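Local coordinates for OBCA, Oxalate Biosynthetic Component A (Burkholderia glumae, PDB 4NNB), which is a two-domain, magnesium-binding bacterial protein whose larger part belongs to the TIM-barrel enzymes, at residues P205-I213 against A260-E269. Numbering follows the deposited sequence.
Sequences PEAITEETI and AIVPMVKKRE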
# COMPACT_ATOMS: atom_id res chain seq x y z
N PRO A 205 -3.92 12.79 10.40
CA PRO A 205 -3.57 12.31 11.74
C PRO A 205 -4.69 11.52 12.41
O PRO A 205 -4.41 10.49 13.04
CB PRO A 205 -3.31 13.61 12.51
CG PRO A 205 -2.77 14.55 11.45
CD PRO A 205 -3.55 14.21 10.19
N GLU A 206 -5.93 11.98 12.25
CA GLU A 206 -7.08 11.32 12.89
C GLU A 206 -7.30 9.92 12.32
O GLU A 206 -7.46 8.95 13.06
CB GLU A 206 -8.35 12.14 12.69
CG GLU A 206 -9.31 12.07 13.87
CD GLU A 206 -8.92 13.03 14.98
OE1 GLU A 206 -8.17 13.99 14.71
OE2 GLU A 206 -9.37 12.82 16.13
N ALA A 207 -7.31 9.84 10.99
CA ALA A 207 -7.53 8.57 10.30
C ALA A 207 -6.36 7.61 10.52
O ALA A 207 -6.56 6.41 10.72
CB ALA A 207 -7.78 8.82 8.81
N ILE A 208 -5.13 8.14 10.47
CA ILE A 208 -3.95 7.31 10.70
C ILE A 208 -3.98 6.73 12.11
O ILE A 208 -3.69 5.55 12.32
CB ILE A 208 -2.65 8.12 10.43
CG1 ILE A 208 -2.48 8.31 8.92
CG2 ILE A 208 -1.43 7.44 11.05
CD1 ILE A 208 -1.35 9.29 8.53
N THR A 209 -4.33 7.57 13.09
CA THR A 209 -4.45 7.10 14.47
C THR A 209 -5.48 5.98 14.57
O THR A 209 -5.22 4.94 15.18
CB THR A 209 -4.85 8.25 15.43
OG1 THR A 209 -3.81 9.23 15.45
CG2 THR A 209 -5.07 7.72 16.84
N GLU A 210 -6.65 6.18 13.98
CA GLU A 210 -7.73 5.20 14.10
C GLU A 210 -7.35 3.87 13.47
O GLU A 210 -7.58 2.81 14.05
CB GLU A 210 -9.04 5.75 13.51
CG GLU A 210 -10.21 4.76 13.55
CD GLU A 210 -10.63 4.42 14.97
OE1 GLU A 210 -10.38 5.24 15.88
OE2 GLU A 210 -11.21 3.32 15.17
N GLU A 211 -6.71 3.92 12.30
CA GLU A 211 -6.30 2.69 11.61
C GLU A 211 -5.18 1.97 12.36
O GLU A 211 -5.17 0.74 12.44
CB GLU A 211 -5.89 2.98 10.15
CG GLU A 211 -5.46 1.74 9.38
CD GLU A 211 -6.61 0.73 9.20
OE1 GLU A 211 -7.74 1.15 8.88
OE2 GLU A 211 -6.37 -0.48 9.37
N THR A 212 -4.25 2.75 12.92
CA THR A 212 -3.18 2.18 13.74
C THR A 212 -3.75 1.38 14.91
O THR A 212 -3.36 0.23 15.16
CB THR A 212 -2.25 3.30 14.29
OG1 THR A 212 -1.59 3.95 13.20
CG2 THR A 212 -1.20 2.73 15.23
N ILE A 213 -4.67 1.99 15.63
CA ILE A 213 -5.31 1.33 16.77
C ILE A 213 -6.12 0.10 16.35
O ILE A 213 -5.99 -0.97 16.96
CB ILE A 213 -6.16 2.32 17.56
CG1 ILE A 213 -5.23 3.27 18.31
CG2 ILE A 213 -7.06 1.58 18.56
CD1 ILE A 213 -5.82 4.60 18.51
N ALA A 260 0.99 15.07 16.33
CA ALA A 260 -0.38 14.70 16.66
C ALA A 260 -0.51 13.18 16.80
O ALA A 260 -1.04 12.68 17.81
CB ALA A 260 -1.34 15.23 15.60
N ILE A 261 -0.01 12.44 15.81
CA ILE A 261 -0.18 10.98 15.79
C ILE A 261 0.44 10.26 16.98
O ILE A 261 -0.22 9.41 17.60
CB ILE A 261 0.34 10.36 14.46
CG1 ILE A 261 -0.50 10.86 13.29
CG2 ILE A 261 0.33 8.84 14.53
CD1 ILE A 261 0.20 10.79 11.92
N VAL A 262 1.69 10.56 17.29
CA VAL A 262 2.38 9.83 18.36
C VAL A 262 1.61 9.84 19.70
O VAL A 262 1.33 8.78 20.24
CB VAL A 262 3.86 10.25 18.52
CG1 VAL A 262 4.46 9.60 19.75
CG2 VAL A 262 4.66 9.89 17.25
N PRO A 263 1.24 11.03 20.21
CA PRO A 263 0.50 10.98 21.48
C PRO A 263 -0.96 10.52 21.33
O PRO A 263 -1.50 9.96 22.29
CB PRO A 263 0.54 12.43 21.97
CG PRO A 263 0.66 13.24 20.73
CD PRO A 263 1.54 12.42 19.81
N MET A 264 -1.59 10.73 20.17
CA MET A 264 -2.97 10.28 20.01
C MET A 264 -3.03 8.75 20.05
O MET A 264 -3.89 8.17 20.71
CB MET A 264 -3.63 10.86 18.75
CG MET A 264 -3.91 12.36 18.87
SD MET A 264 -4.84 13.06 17.49
CE MET A 264 -4.02 12.28 16.13
N VAL A 265 -2.08 8.11 19.38
CA VAL A 265 -1.98 6.65 19.44
C VAL A 265 -1.69 6.17 20.85
O VAL A 265 -2.37 5.28 21.37
CB VAL A 265 -0.89 6.11 18.47
CG1 VAL A 265 -0.59 4.65 18.74
CG2 VAL A 265 -1.34 6.29 17.04
N LYS A 266 -0.68 6.77 21.47
CA LYS A 266 -0.23 6.34 22.79
C LYS A 266 -1.26 6.55 23.89
O LYS A 266 -1.28 5.82 24.88
CB LYS A 266 1.08 7.05 23.15
CG LYS A 266 2.28 6.58 22.32
CD LYS A 266 2.76 5.22 22.78
CE LYS A 266 4.00 4.81 22.00
NZ LYS A 266 4.79 3.91 22.84
N LYS A 267 -2.14 7.53 23.73
CA LYS A 267 -3.19 7.72 24.72
C LYS A 267 -4.14 6.52 24.75
O LYS A 267 -4.63 6.12 25.81
CB LYS A 267 -3.97 9.01 24.47
CG LYS A 267 -5.08 9.25 25.49
CD LYS A 267 -5.53 10.70 25.52
CE LYS A 267 -6.56 10.93 26.62
NZ LYS A 267 -6.77 12.39 26.90
N ARG A 268 -4.37 5.92 23.59
CA ARG A 268 -5.32 4.82 23.51
C ARG A 268 -4.64 3.46 23.65
O ARG A 268 -5.17 2.56 24.30
CB ARG A 268 -6.14 4.92 22.21
CG ARG A 268 -6.89 6.25 22.10
CD ARG A 268 -7.64 6.39 20.79
NE ARG A 268 -8.54 5.26 20.52
CZ ARG A 268 -9.13 5.01 19.35
NH1 ARG A 268 -8.92 5.80 18.31
NH2 ARG A 268 -9.93 3.96 19.22
N GLU A 269 -3.46 3.33 23.05
CA GLU A 269 -2.69 2.10 23.18
C GLU A 269 -1.25 2.45 23.52
O GLU A 269 -0.43 2.63 22.61
CB GLU A 269 -2.74 1.30 21.88
CG GLU A 269 -4.08 0.65 21.57
CD GLU A 269 -4.33 -0.61 22.39
OE1 GLU A 269 -3.38 -1.13 23.03
OE2 GLU A 269 -5.48 -1.10 22.38
O HOH W 1 -11.65 2.00 17.18
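Ala260 sets its methyl against CB of Pro205, a small residue meeting a compact ring where the first turn of helix 205-217 faces its neighbour. Ile261 follows, touching helix 205-217 with both ends of its longer branch: CG1 lies 3.7 Å from Pro205 CA, and CD1 continues inward to Ile208 CG2 at 3.8 Å. Branched aliphatic chains suit this layer, because Ile208 and Ile261 both also rest on Leu225 of strand 222-229. Met264 crosses Thr209 at about a right angle. A bend at the last torsion of Met264 (chi3 -43°) swings the methyl end round, so that CE packs tightly at 3.1 Å from Thr209 OG1. That hydroxyl is turned back on its own helix, donating to Pro205 O at 2.8 Å; the carbonyl thus accepts two bonds, the hydroxyl and the Thr209 amide arriving from opposite faces of its plane. A buried threonine can in this way offer CG2 to the neighbouring helix, near Val265. The two helices run roughly parallel, their axes 36° apart, as neighbouring outer helices do in a TIM barrel, and strand 222-229 of the barrel lies between them in the chain. On the barrel side Val265 meets the methyl of Thr212, CG2 to CG2 at 4.0 Å, and Thr212 also touches Val223 and Leu225. Arg268 lies at the solvent-facing margin of the contact, where a long, flexible charged chain can cover Ile213 and still reach a carboxylate: Ile213 CD1 sits over one guanidinium face, nearer its border than its centre, while NH1 donates to Glu210 OE1 at 2.9 Å in a nearly straight hydrogen bond (174°) that forms part of a salt bridge; the donor comes from the syn side of the carboxylate, tilted out of its plane. Glu269 brushes Ile213 CG2 with its aliphatic CG, and its carboxylate pairs with Arg217, farther along helix 205-217.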